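Side-chain contacts in esterase E25 (Uncultured bacterium, PDB 4Q05), which probably hydrolyses carboxylic ester bonds, acting as a dimeric member of the GTSAG motif subfamily of the bacterial hormone-sensitive lipase family: residues G40-P45 with Y246-G251; S78-A83 with L263-R268. All coordinates share one frame; numbering follows the deposited sequence. Where two conformers were deposited one is given.

How the contacts relate
Contacts 1 and 2 each bury the same modest surface, 105 Å² with both sides summed, yet they differ in place and chemistry. Contact 1 is polar: an arginine from strand 37-44 grips the carbonyl at the end of helix 244-248, in a region built jointly with the second subunit. Contact 2 is apolar, a tryptophan of helix 77-88 set against two alanines of helix 262-271, and no other chain of the assembly touches it. Both are buried, though contact 1 lies farther from the chain centre (23 against 18 Å). They share no element, but helices 244-248 and 262-271 are consecutive, and the two contacts approach to about 4 Å between nearest atoms without touching.

Contact 1. Residues G40-P45 with Y246-G251; sequences GPRTLP and YYINDG
R42 reaches I248 with the end of its guanidinium group, and this one pair accounts for nearly all of the 105 Å² buried. The backbones stay far apart, with the CA atoms of R42 and I248 separated by 10.5 Å, so the arginine chain does the bridging. It turns a corner at chi3 (-78°) and crosses the isoleucine side chain at about a right angle.

Two nitrogens converge on a single acceptor. NH1 of R42 lies 3.0 Å from O of I248, in the carbonyl plane and on a lone pair, with an N-H...O angle of 151°. NH2 of R42 makes a longer and more bent bond of 3.3 Å to the same O of I248, arriving tilted from that plane. The oxygen lies close to the guanidinium plane, as an end-on grip requires. I248 adds a methyl: CG2, anti to its own backbone N and beside its carbonyl carbon, comes within 3.7 Å of R42 NH1.

N249 is the first residue to leave helical geometry, so the gripped carbonyl belongs to the last turn of helix 244-248, where a positive charge would probably suit the helix dipole. The stronger partner of R42 is I248 O of the second subunit, reached by NH1, while D250 O accepts from R42 NE of that subunit. Strand 37-44, apart from the central sheet, pairs through R42, T43 and L44 with a strand of the second subunit, an antiparallel ladder across the dimer interface in which R42 binds the helix-end carbonyl of I248 in both subunits.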
loop_
_atom_site.group_PDB
_atom_site.type_symbol
_atom_site.label_atom_id
_atom_site.label_comp_id
_atom_site.label_asym_id
_atom_site.label_seq_id
_atom_site.Cartn_x
_atom_site.Cartn_y
_atom_site.Cartn_z
ATOM N N GLY A 40 -13.382 -19.122 -3.964
ATOM C CA GLY A 40 -13.078 -20.485 -3.572
ATOM C C GLY A 40 -11.870 -20.562 -2.659
ATOM O O GLY A 40 -11.177 -19.569 -2.452
ATOM N N PRO A 41 -11.607 -21.748 -2.100
ATOM C CA PRO A 41 -10.439 -21.911 -1.232
ATOM C C PRO A 41 -9.163 -21.488 -1.954
ATOM O O PRO A 41 -9.021 -21.714 -3.147
ATOM C CB PRO A 41 -10.420 -23.417 -0.951
ATOM C CG PRO A 41 -11.852 -23.843 -1.111
ATOM C CD PRO A 41 -12.383 -22.994 -2.232
ATOM N N ARG A 42 -8.249 -20.863 -1.227
ATOM C CA ARG A 42 -6.997 -20.399 -1.799
ATOM C C ARG A 42 -5.885 -21.125 -1.040
ATOM O O ARG A 42 -6.081 -21.551 0.095
ATOM C CB ARG A 42 -6.873 -18.865 -1.638
ATOM C CG ARG A 42 -7.835 -17.995 -2.512
ATOM C CD ARG A 42 -7.949 -16.486 -2.036
ATOM N NE ARG A 42 -8.827 -16.360 -0.868
ATOM C CZ ARG A 42 -8.922 -15.316 -0.043
ATOM N NH1 ARG A 42 -8.186 -14.217 -0.216
ATOM N NH2 ARG A 42 -9.764 -15.385 0.987
ATOM N N THR A 43 -4.723 -21.273 -1.662
ATOM C CA THR A 43 -3.547 -21.794 -0.967
ATOM C C THR A 43 -2.519 -20.678 -0.864
ATOM O O THR A 43 -2.201 -20.019 -1.857
ATOM C CB THR A 43 -2.924 -22.981 -1.721
ATOM O OG1 THR A 43 -3.861 -24.062 -1.753
ATOM C CG2 THR A 43 -1.634 -23.448 -1.042
ATOM N N LEU A 44 -1.996 -20.462 0.333
ATOM C CA LEU A 44 -1.103 -19.332 0.567
ATOM C C LEU A 44 0.249 -19.775 1.108
ATOM O O LEU A 44 0.385 -20.065 2.295
ATOM C CB LEU A 44 -1.761 -18.332 1.520
ATOM C CG LEU A 44 -0.928 -17.100 1.849
ATOM C CD1 LEU A 44 -0.537 -16.360 0.580
ATOM C CD2 LEU A 44 -1.707 -16.179 2.788
ATOM N N PRO A 45 1.255 -19.839 0.230
ATOM C CA PRO A 45 2.595 -20.231 0.665
ATOM C C PRO A 45 3.272 -19.088 1.408
ATOM O O PRO A 45 2.873 -17.927 1.252
ATOM C CB PRO A 45 3.321 -20.490 -0.660
ATOM C CG PRO A 45 2.645 -19.589 -1.632
ATOM C CD PRO A 45 1.195 -19.589 -1.225
ATOM N N TYR A 246 -10.915 -6.978 5.444
ATOM C CA TYR A 246 -11.730 -7.736 6.403
ATOM C C TYR A 246 -12.216 -9.041 5.776
ATOM O O TYR A 246 -12.386 -10.044 6.455
ATOM C CB TYR A 246 -12.947 -6.920 6.840
ATOM C CG TYR A 246 -12.687 -5.894 7.914
ATOM C CD1 TYR A 246 -11.920 -6.203 9.030
ATOM C CD2 TYR A 246 -13.230 -4.622 7.825
ATOM C CE1 TYR A 246 -11.706 -5.264 10.041
ATOM C CE2 TYR A 246 -13.022 -3.676 8.824
ATOM C CZ TYR A 246 -12.258 -4.013 9.927
ATOM O OH TYR A 246 -12.041 -3.089 10.909
ATOM N N TYR A 247 -12.458 -9.016 4.471
ATOM C CA TYR A 247 -13.019 -10.176 3.783
ATOM C C TYR A 247 -11.927 -10.983 3.101
ATOM O O TYR A 247 -11.830 -12.198 3.277
ATOM C CB TYR A 247 -14.105 -9.728 2.798
ATOM C CG TYR A 247 -15.225 -8.985 3.505
ATOM C CD1 TYR A 247 -16.324 -9.663 4.027
ATOM C CD2 TYR A 247 -15.172 -7.608 3.671
ATOM C CE1 TYR A 247 -17.350 -8.978 4.692
ATOM C CE2 TYR A 247 -16.176 -6.927 4.332
ATOM C CZ TYR A 247 -17.261 -7.607 4.839
ATOM O OH TYR A 247 -18.252 -6.892 5.499
ATOM N N ILE A 248 -11.078 -10.288 2.353
ATOM C CA ILE A 248 -9.994 -10.933 1.642
ATOM C C ILE A 248 -8.993 -11.581 2.591
ATOM O O ILE A 248 -8.496 -12.685 2.332
ATOM C CB ILE A 248 -9.251 -9.922 0.757
ATOM C CG1 ILE A 248 -10.205 -9.327 -0.294
ATOM C CG2 ILE A 248 -8.031 -10.582 0.106
ATOM C CD1 ILE A 248 -9.536 -8.324 -1.251
ATOM N N ASN A 249 -8.665 -10.890 3.679
ATOM C CA ASN A 249 -7.641 -11.405 4.586
ATOM C C ASN A 249 -8.235 -12.161 5.782
ATOM O O ASN A 249 -7.534 -12.495 6.730
ATOM C CB ASN A 249 -6.674 -10.297 5.021
ATOM C CG ASN A 249 -5.718 -9.920 3.921
ATOM O OD1 ASN A 249 -5.496 -10.708 2.999
ATOM N ND2 ASN A 249 -5.132 -8.724 4.004
ATOM N N ASP A 250 -9.525 -12.460 5.710
ATOM C CA ASP A 250 -10.161 -13.288 6.729
ATOM C C ASP A 250 -9.476 -14.662 6.731
ATOM O O ASP A 250 -9.470 -15.358 5.717
ATOM C CB ASP A 250 -11.645 -13.444 6.417
ATOM C CG ASP A 250 -12.420 -14.052 7.576
ATOM O OD1 ASP A 250 -12.147 -15.210 7.923
ATOM O OD2 ASP A 250 -13.289 -13.369 8.151
ATOM N N GLY A 251 -8.885 -15.044 7.856
ATOM C CA GLY A 251 -8.139 -16.287 7.938
ATOM C C GLY A 251 -6.699 -16.163 7.456
ATOM O O GLY A 251 -5.943 -17.135 7.492
#

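Contact 2. Residues S78-A83 with L263-R268; sequences SEWRAA and LEAAVR
W80 carries the whole of its side of this contact, pushing the far end of its six-membered ring against A265 and A266. The apolar part is made by two ring carbons and two methyls. CZ2 of W80 lies 3.8 Å from CB of A265, a methyl that points toward the helix of W80. The next carbon, CH2 of W80, meets CB of A266 at 4.0 Å. The first torsion, -87°, and the second, 110°, carry the indole out from its helix so that the benzo end leads.

Backbone contacts of van der Waals kind come closer still. CH2 of W80 is 3.5 Å from N of A266, which sits at the ring edge near its plane, and CZ2 of W80 is 3.6 Å from O of A265, which approaches obliquely. The indole therefore presses on the main chain of helix 262-271 where the small alanines permit it. In sequence order, helix 77-88 precedes the central sheet and helix 262-271 falls between strands 229-235 and 294-299, consistent with the cap of hormone-sensitive lipase relatives, built from N-terminal helices and an insertion after the sixth strand. With an alanine here the indole is gone, and a gap is likely to open beside A265 and A266, leaving 78-83 without its touch on 263-268.

A salt bridge within helix 262-271 joins R268 to E264, one turn earlier. NE of R268 donates to OE2 of E264 at 2.8 Å, with an N-H...O angle of 165°. NH2 of R268 reaches the same OE2 of E264 at 3.2 Å, giving a side-on grip in the guanidinium plane.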
loop_
_atom_site.group_PDB
_atom_site.type_symbol
_atom_site.label_atom_id
_atom_site.label_comp_id
_atom_site.label_asym_id
_atom_site.label_seq_id
_atom_site.Cartn_x
_atom_site.Cartn_y
_atom_site.Cartn_z
ATOM N N SER A 78 -17.401 -9.681 33.548
ATOM C CA SER A 78 -16.530 -10.707 34.097
ATOM C C SER A 78 -15.892 -11.568 32.991
ATOM O O SER A 78 -14.711 -11.924 33.055
ATOM C CB SER A 78 -17.304 -11.568 35.099
ATOM O OG SER A 78 -16.476 -12.593 35.601
ATOM N N GLU A 79 -16.668 -11.906 31.973
ATOM C CA GLU A 79 -16.113 -12.627 30.832
ATOM C C GLU A 79 -15.115 -11.751 30.070
ATOM O O GLU A 79 -14.108 -12.245 29.562
ATOM C CB GLU A 79 -17.228 -13.114 29.907
ATOM C CG GLU A 79 -18.046 -14.257 30.497
ATOM C CD GLU A 79 -19.322 -14.515 29.726
ATOM O OE1 GLU A 79 -19.712 -13.647 28.912
ATOM O OE2 GLU A 79 -19.933 -15.586 29.932
ATOM N N TRP A 80 -15.390 -10.452 29.994
ATOM C CA TRP A 80 -14.435 -9.543 29.369
ATOM C C TRP A 80 -13.116 -9.553 30.120
ATOM O O TRP A 80 -12.065 -9.739 29.518
ATOM C CB TRP A 80 -14.987 -8.119 29.269
ATOM C CG TRP A 80 -15.768 -7.928 28.021
ATOM C CD1 TRP A 80 -17.112 -7.760 27.915
ATOM C CD2 TRP A 80 -15.253 -7.940 26.685
ATOM N NE1 TRP A 80 -17.470 -7.636 26.588
ATOM C CE2 TRP A 80 -16.346 -7.744 25.813
ATOM C CE3 TRP A 80 -13.971 -8.084 26.142
ATOM C CZ2 TRP A 80 -16.201 -7.694 24.422
ATOM C CZ3 TRP A 80 -13.823 -8.021 24.752
ATOM C CH2 TRP A 80 -14.939 -7.839 23.909
ATOM N N ARG A 81 -13.165 -9.354 31.435
ATOM C CA ARG A 81 -11.944 -9.343 32.229
ATOM C C ARG A 81 -11.133 -10.622 32.002
ATOM O O ARG A 81 -9.910 -10.579 31.908
ATOM C CB ARG A 81 -12.252 -9.127 33.716
ATOM C CG ARG A 81 -12.806 -7.730 34.031
ATOM C CD ARG A 81 -12.811 -7.442 35.532
ATOM N NE ARG A 81 -13.730 -8.318 36.255
ATOM C CZ ARG A 81 -15.000 -8.019 36.517
ATOM N NH1 ARG A 81 -15.508 -6.859 36.120
ATOM N NH2 ARG A 81 -15.762 -8.879 37.181
ATOM N N ALA A 82 -11.822 -11.752 31.892
ATOM C CA ALA A 82 -11.146 -13.027 31.650
ATOM C C ALA A 82 -10.538 -13.103 30.252
ATOM O O ALA A 82 -9.394 -13.540 30.086
ATOM C CB ALA A 82 -12.104 -14.195 31.872
ATOM N N ALA A 83 -11.309 -12.707 29.239
ATOM C CA ALA A 83 -10.804 -12.718 27.869
ATOM C C ALA A 83 -9.559 -11.842 27.781
ATOM O O ALA A 83 -8.549 -12.222 27.190
ATOM C CB ALA A 83 -11.870 -12.217 26.904
ATOM N N LEU A 263 -13.336 -9.582 17.738
ATOM C CA LEU A 263 -13.025 -8.224 17.312
ATOM C C LEU A 263 -14.299 -7.405 17.250
ATOM O O LEU A 263 -14.351 -6.304 17.775
ATOM C CB LEU A 263 -12.310 -8.217 15.961
ATOM C CG LEU A 263 -11.932 -6.832 15.446
ATOM C CD1 LEU A 263 -11.157 -6.056 16.522
ATOM C CD2 LEU A 263 -11.129 -6.918 14.133
ATOM N N GLU A 264 -15.341 -7.954 16.637
ATOM C CA GLU A 264 -16.601 -7.226 16.592
ATOM C C GLU A 264 -17.124 -6.924 18.001
ATOM O O GLU A 264 -17.611 -5.830 18.273
ATOM C CB GLU A 264 -17.665 -7.978 15.779
ATOM C CG GLU A 264 -19.001 -7.249 15.836
ATOM C CD GLU A 264 -20.071 -7.829 14.930
ATOM O OE1 GLU A 264 -19.849 -8.903 14.330
ATOM O OE2 GLU A 264 -21.143 -7.191 14.824
ATOM N N ALA A 265 -17.015 -7.900 18.893
ATOM C CA ALA A 265 -17.469 -7.717 20.266
ATOM C C ALA A 265 -16.694 -6.582 20.917
ATOM O O ALA A 265 -17.279 -5.724 21.589
ATOM C CB ALA A 265 -17.300 -9.005 21.060
ATOM N N ALA A 266 -15.377 -6.564 20.715
ATOM C CA ALA A 266 -14.550 -5.499 21.274
ATOM C C ALA A 266 -14.944 -4.147 20.689
ATOM O O ALA A 266 -15.052 -3.145 21.403
ATOM C CB ALA A 266 -13.066 -5.774 21.020
ATOM N N VAL A 267 -15.171 -4.128 19.383
ATOM C CA VAL A 267 -15.558 -2.897 18.719
ATOM C C VAL A 267 -16.867 -2.401 19.333
ATOM O O VAL A 267 -16.978 -1.238 19.733
ATOM C CB VAL A 267 -15.713 -3.116 17.208
ATOM C CG1 VAL A 267 -16.430 -1.925 16.554
ATOM C CG2 VAL A 267 -14.351 -3.363 16.574
ATOM N N ARG A 268 -17.845 -3.300 19.441
ATOM C CA ARG A 268 -19.141 -2.931 20.013
ATOM C C ARG A 268 -19.029 -2.489 21.467
ATOM O O ARG A 268 -19.726 -1.562 21.890
ATOM C CB ARG A 268 -20.173 -4.052 19.832
ATOM C CG ARG A 268 -20.543 -4.232 18.371
ATOM C CD ARG A 268 -21.652 -5.235 18.122
ATOM N NE ARG A 268 -21.943 -5.263 16.693
ATOM C CZ ARG A 268 -22.676 -4.351 16.058
ATOM N NH1 ARG A 268 -23.233 -3.346 16.732
ATOM N NH2 ARG A 268 -22.863 -4.450 14.750
#